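Local atomic coordinates of regulatory protein of LacI family (PDB entry 3BBL), a protein that probably acts as a LacI-family transcriptional regulator, sensing a small effector through a domain related to periplasmic binding proteins. Residues A[109-121]-A[142-156]. Residues are numbered along the deposited sequence; the frame is centred on the assembly and turned at random.
Sequences GTAGTRQAVEYLI and DRLQGYLEAMQTAQL
Val117 packs one methyl on Ala150 and Met151 and the other on Tyr147. Val117 CG1 sits 3.5 Å from Ala150 CB and also touches the selenium of Met151, a selenomethionine. Val117 CG2 meets Tyr147 CD1 obliquely. Ile121 extends this apolar row: Ile121 CD1 packs 3.5 Å from Ala154 CB, and the side chain reaches tip to tip toward Leu156. Ile121, Tyr147 and Met151 also rest on strand 128-132, so the two helices pack side by side against the sheet of the periplasmic-binding-protein fold. They cross at -39°. The backbones come nearest where Arg114 CA is 4.1 Å from Gly146 CA. Thr113 OG1, turned between its backbone N and carbonyl carbon (chi1 52°), donates in plane to a lone pair of Arg143 O at 2.6 Å. Thr110 OG1 donates to Asp142 O from above the carbonyl plane. At the outer edge, Arg114 NH1 makes a bent salt bridge to Glu149 OE1 (2.8 Å), syn but tilted from the carboxylate plane. Gln145 NE2 hydrogen-bonds the anti lone pair of Glu149 OE2. An alanine in place of Glu149 would probably leave Arg114 without this mate and Gln145 free to turn. Apolar contacts thus fill the C-terminal part, while threonine-to-carbonyl bonds set the register near the N-terminal ends.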
loop_
_atom_site.group_PDB
_atom_site.type_symbol
_atom_site.label_atom_id
_atom_site.label_comp_id
_atom_site.label_asym_id
_atom_site.label_seq_id
_atom_site.Cartn_x
_atom_site.Cartn_y
_atom_site.Cartn_z
ATOM N N GLY A 109 15.975 -10.621 -8.845
ATOM C CA GLY A 109 14.993 -11.570 -8.355
ATOM C C GLY A 109 15.591 -12.949 -8.120
ATOM O O GLY A 109 15.377 -13.567 -7.074
ATOM N N THR A 110 16.347 -13.432 -9.098
ATOM C CA THR A 110 16.986 -14.736 -9.006
ATOM C C THR A 110 17.766 -14.900 -7.701
ATOM O O THR A 110 17.606 -15.894 -6.990
ATOM C CB THR A 110 17.938 -14.953 -10.211
ATOM O OG1 THR A 110 17.168 -14.938 -11.415
ATOM C CG2 THR A 110 18.677 -16.286 -10.113
ATOM N N ALA A 111 18.605 -13.921 -7.384
ATOM C CA ALA A 111 19.408 -13.972 -6.168
ATOM C C ALA A 111 18.522 -14.019 -4.919
ATOM O O ALA A 111 18.890 -14.619 -3.906
ATOM C CB ALA A 111 20.335 -12.769 -6.108
ATOM N N GLY A 112 17.355 -13.385 -5.004
ATOM C CA GLY A 112 16.434 -13.361 -3.885
ATOM C C GLY A 112 15.916 -14.734 -3.515
ATOM O O GLY A 112 16.020 -15.149 -2.368
ATOM N N THR A 113 15.353 -15.441 -4.487
ATOM C CA THR A 113 14.821 -16.774 -4.249
ATOM C C THR A 113 15.941 -17.775 -3.960
ATOM O O THR A 113 15.785 -18.653 -3.122
ATOM C CB THR A 113 14.013 -17.258 -5.450
ATOM O OG1 THR A 113 14.805 -17.127 -6.636
ATOM C CG2 THR A 113 12.768 -16.429 -5.616
ATOM N N ARG A 114 17.073 -17.646 -4.643
ATOM C CA ARG A 114 18.177 -18.566 -4.400
ATOM C C ARG A 114 18.554 -18.517 -2.920
ATOM O O ARG A 114 18.696 -19.552 -2.253
ATOM C CB ARG A 114 19.390 -18.198 -5.260
ATOM C CG ARG A 114 20.601 -19.100 -5.028
ATOM C CD ARG A 114 21.708 -18.830 -6.037
ATOM N NE ARG A 114 22.188 -17.452 -5.960
ATOM C CZ ARG A 114 22.188 -16.587 -6.976
ATOM N NH1 ARG A 114 21.734 -16.940 -8.182
ATOM N NH2 ARG A 114 22.623 -15.348 -6.775
ATOM N N GLN A 115 18.688 -17.302 -2.407
ATOM C CA GLN A 115 19.053 -17.095 -1.016
ATOM C C GLN A 115 17.994 -17.692 -0.087
ATOM O O GLN A 115 18.318 -18.343 0.905
ATOM C CB GLN A 115 19.189 -15.602 -0.761
ATOM C CG GLN A 115 20.041 -15.229 0.423
ATOM C CD GLN A 115 20.073 -13.730 0.631
ATOM O OE1 GLN A 115 20.136 -12.963 -0.337
ATOM N NE2 GLN A 115 20.035 -13.300 1.891
ATOM N N ALA A 116 16.728 -17.476 -0.416
ATOM C CA ALA A 116 15.648 -18.007 0.399
ATOM C C ALA A 116 15.738 -19.528 0.428
ATOM O O ALA A 116 15.682 -20.135 1.494
ATOM C CB ALA A 116 14.288 -17.563 -0.156
ATOM N N VAL A 117 15.889 -20.141 -0.740
ATOM C CA VAL A 117 15.977 -21.593 -0.807
ATOM C C VAL A 117 17.211 -22.123 -0.085
ATOM O O VAL A 117 17.131 -23.129 0.610
ATOM C CB VAL A 117 15.964 -22.092 -2.272
ATOM C CG1 VAL A 117 16.041 -23.600 -2.308
ATOM C CG2 VAL A 117 14.690 -21.643 -2.952
ATOM N N GLU A 118 18.347 -21.446 -0.234
ATOM C CA GLU A 118 19.573 -21.880 0.443
ATOM C C GLU A 118 19.340 -21.894 1.946
ATOM O O GLU A 118 19.808 -22.781 2.656
ATOM C CB GLU A 118 20.742 -20.941 0.131
ATOM C CG GLU A 118 21.156 -20.958 -1.335
ATOM C CD GLU A 118 22.260 -19.973 -1.644
ATOM O OE1 GLU A 118 22.301 -18.908 -0.991
ATOM O OE2 GLU A 118 23.071 -20.255 -2.547
ATOM N N TYR A 119 18.603 -20.899 2.424
ATOM C CA TYR A 119 18.294 -20.805 3.841
ATOM C C TYR A 119 17.473 -22.018 4.285
ATOM O O TYR A 119 17.762 -22.633 5.307
ATOM C CB TYR A 119 17.519 -19.520 4.142
ATOM C CG TYR A 119 17.189 -19.388 5.608
ATOM C CD1 TYR A 119 18.125 -18.898 6.513
ATOM C CD2 TYR A 119 15.966 -19.830 6.104
ATOM C CE1 TYR A 119 17.852 -18.858 7.879
ATOM C CE2 TYR A 119 15.683 -19.799 7.464
ATOM C CZ TYR A 119 16.628 -19.313 8.346
ATOM O OH TYR A 119 16.336 -19.303 9.694
ATOM N N LEU A 120 16.444 -22.359 3.515
ATOM C CA LEU A 120 15.619 -23.507 3.854
ATOM C C LEU A 120 16.471 -24.784 3.849
ATOM O O LEU A 120 16.383 -25.596 4.757
ATOM C CB LEU A 120 14.443 -23.616 2.882
ATOM C CG LEU A 120 13.423 -22.482 3.028
ATOM C CD1 LEU A 120 12.454 -22.515 1.859
ATOM C CD2 LEU A 120 12.681 -22.612 4.361
ATOM N N ILE A 121 17.317 -24.944 2.841
ATOM C CA ILE A 121 18.177 -26.122 2.772
ATOM C C ILE A 121 19.103 -26.161 3.991
ATOM O O ILE A 121 19.414 -27.235 4.509
ATOM C CB ILE A 121 19.019 -26.103 1.477
ATOM C CG1 ILE A 121 18.096 -26.266 0.274
ATOM C CG2 ILE A 121 20.079 -27.180 1.516
ATOM C CD1 ILE A 121 18.795 -26.130 -1.048
ATOM N N ASP A 142 12.611 -15.056 -13.516
ATOM C CA ASP A 142 13.823 -14.695 -12.787
ATOM C C ASP A 142 13.782 -15.301 -11.398
ATOM O O ASP A 142 14.729 -15.949 -10.958
ATOM C CB ASP A 142 13.968 -13.176 -12.661
ATOM C CG ASP A 142 14.556 -12.543 -13.899
ATOM O OD1 ASP A 142 13.788 -12.181 -14.813
ATOM O OD2 ASP A 142 15.794 -12.414 -13.959
ATOM N N ARG A 143 12.667 -15.088 -10.714
ATOM C CA ARG A 143 12.501 -15.604 -9.367
ATOM C C ARG A 143 12.487 -17.131 -9.323
ATOM O O ARG A 143 13.054 -17.730 -8.419
ATOM C CB ARG A 143 11.228 -15.026 -8.756
ATOM C CG ARG A 143 11.314 -13.512 -8.575
ATOM C CD ARG A 143 10.031 -12.928 -8.015
ATOM N NE ARG A 143 10.120 -11.486 -7.891
ATOM C CZ ARG A 143 9.119 -10.707 -7.499
ATOM N NH1 ARG A 143 7.939 -11.222 -7.184
ATOM N NH2 ARG A 143 9.305 -9.403 -7.422
ATOM N N LEU A 144 11.852 -17.758 -10.302
ATOM C CA LEU A 144 11.811 -19.207 -10.348
ATOM C C LEU A 144 13.211 -19.765 -10.579
ATOM O O LEU A 144 13.574 -20.808 -10.025
ATOM C CB LEU A 144 10.878 -19.681 -11.459
ATOM C CG LEU A 144 10.831 -21.196 -11.675
ATOM C CD1 LEU A 144 10.514 -21.909 -10.374
ATOM C CD2 LEU A 144 9.793 -21.519 -12.732
ATOM N N GLN A 145 13.998 -19.055 -11.384
ATOM C CA GLN A 145 15.359 -19.470 -11.711
ATOM C C GLN A 145 16.220 -19.646 -10.462
ATOM O O GLN A 145 16.986 -20.608 -10.361
ATOM C CB GLN A 145 15.997 -18.445 -12.662
ATOM C CG GLN A 145 17.365 -18.827 -13.224
ATOM C CD GLN A 145 17.371 -20.196 -13.887
ATOM O OE1 GLN A 145 16.490 -20.522 -14.695
ATOM N NE2 GLN A 145 18.374 -21.002 -13.555
ATOM N N GLY A 146 16.089 -18.722 -9.516
ATOM C CA GLY A 146 16.861 -18.803 -8.285
ATOM C C GLY A 146 16.580 -20.085 -7.519
ATOM O O GLY A 146 17.476 -20.681 -6.921
ATOM N N TYR A 147 15.319 -20.502 -7.542
ATOM C CA TYR A 147 14.881 -21.726 -6.888
ATOM C C TYR A 147 15.571 -22.931 -7.554
ATOM O O TYR A 147 16.182 -23.766 -6.883
ATOM C CB TYR A 147 13.356 -21.842 -7.018
ATOM C CG TYR A 147 12.782 -23.202 -6.681
ATOM C CD1 TYR A 147 12.505 -23.558 -5.367
ATOM C CD2 TYR A 147 12.502 -24.126 -7.682
ATOM C CE1 TYR A 147 11.953 -24.803 -5.062
ATOM C CE2 TYR A 147 11.961 -25.366 -7.393
ATOM C CZ TYR A 147 11.686 -25.702 -6.082
ATOM O OH TYR A 147 11.128 -26.925 -5.795
ATOM N N LEU A 148 15.462 -23.012 -8.878
ATOM C CA LEU A 148 16.068 -24.100 -9.631
ATOM C C LEU A 148 17.561 -24.192 -9.353
ATOM O O LEU A 148 18.093 -25.282 -9.140
ATOM C CB LEU A 148 15.828 -23.908 -11.130
ATOM C CG LEU A 148 14.352 -23.836 -11.537
ATOM C CD1 LEU A 148 14.242 -23.556 -13.025
ATOM C CD2 LEU A 148 13.649 -25.136 -11.168
ATOM N N GLU A 149 18.236 -23.047 -9.346
ATOM C CA GLU A 149 19.672 -23.016 -9.089
ATOM C C GLU A 149 20.040 -23.534 -7.708
ATOM O O GLU A 149 20.969 -24.321 -7.563
ATOM C CB GLU A 149 20.215 -21.594 -9.257
ATOM C CG GLU A 149 20.639 -21.257 -10.663
ATOM C CD GLU A 149 20.904 -19.768 -10.859
ATOM O OE1 GLU A 149 21.543 -19.147 -9.973
ATOM O OE2 GLU A 149 20.473 -19.226 -11.904
ATOM N N ALA A 150 19.320 -23.081 -6.689
ATOM C CA ALA A 150 19.614 -23.524 -5.338
ATOM C C ALA A 150 19.347 -25.021 -5.179
ATOM O O ALA A 150 20.150 -25.734 -4.579
ATOM C CB ALA A 150 18.789 -22.730 -4.330
HETATM N N MSE A 151 18.232 -25.497 -5.724
HETATM C CA MSE A 151 17.886 -26.910 -5.613
HETATM C C MSE A 151 18.933 -27.753 -6.361
HETATM O O MSE A 151 19.415 -28.760 -5.847
HETATM C CB MSE A 151 16.471 -27.176 -6.170
HETATM C CG MSE A 151 15.347 -26.468 -5.450
HETATM SE SE MSE A 151 15.260 -27.002 -3.508
HETATM C CE MSE A 151 14.136 -28.603 -3.823
ATOM N N GLN A 152 19.293 -27.320 -7.564
ATOM C CA GLN A 152 20.291 -28.005 -8.377
ATOM C C GLN A 152 21.636 -28.061 -7.651
ATOM O O GLN A 152 22.276 -29.102 -7.583
ATOM C CB GLN A 152 20.449 -27.270 -9.711
ATOM C CG GLN A 152 21.616 -27.739 -10.556
ATOM C CD GLN A 152 21.341 -29.049 -11.256
ATOM O OE1 GLN A 152 20.426 -29.140 -12.078
ATOM N NE2 GLN A 152 22.134 -30.076 -10.938
ATOM N N THR A 153 22.066 -26.929 -7.109
ATOM C CA THR A 153 23.332 -26.869 -6.391
ATOM C C THR A 153 23.362 -27.809 -5.186
ATOM O O THR A 153 24.383 -28.434 -4.911
ATOM C CB THR A 153 23.624 -25.428 -5.920
ATOM O OG1 THR A 153 23.860 -24.601 -7.065
ATOM C CG2 THR A 153 24.831 -25.383 -5.006
ATOM N N ALA A 154 22.251 -27.917 -4.460
ATOM C CA ALA A 154 22.214 -28.801 -3.295
ATOM C C ALA A 154 21.927 -30.228 -3.726
ATOM O O ALA A 154 21.903 -31.142 -2.912
ATOM C CB ALA A 154 21.161 -28.329 -2.306
ATOM N N GLN A 155 21.719 -30.398 -5.025
ATOM C CA GLN A 155 21.416 -31.685 -5.620
ATOM C C GLN A 155 20.165 -32.314 -5.023
ATOM O O GLN A 155 20.153 -33.478 -4.639
ATOM C CB GLN A 155 22.599 -32.652 -5.490
ATOM C CG GLN A 155 22.422 -33.895 -6.343
ATOM C CD GLN A 155 22.192 -33.547 -7.800
ATOM O OE1 GLN A 155 23.093 -33.048 -8.483
ATOM N NE2 GLN A 155 20.975 -33.792 -8.281
ATOM N N LEU A 156 19.105 -31.529 -4.944
ATOM C CA LEU A 156 17.836 -32.015 -4.431
ATOM C C LEU A 156 16.904 -32.191 -5.618
ATOM O O LEU A 156 17.043 -31.510 -6.633
ATOM C CB LEU A 156 17.230 -31.016 -3.442
ATOM C CG LEU A 156 17.932 -30.882 -2.089
ATOM C CD1 LEU A 156 17.301 -29.743 -1.294
ATOM C CD2 LEU A 156 17.832 -32.208 -1.331
#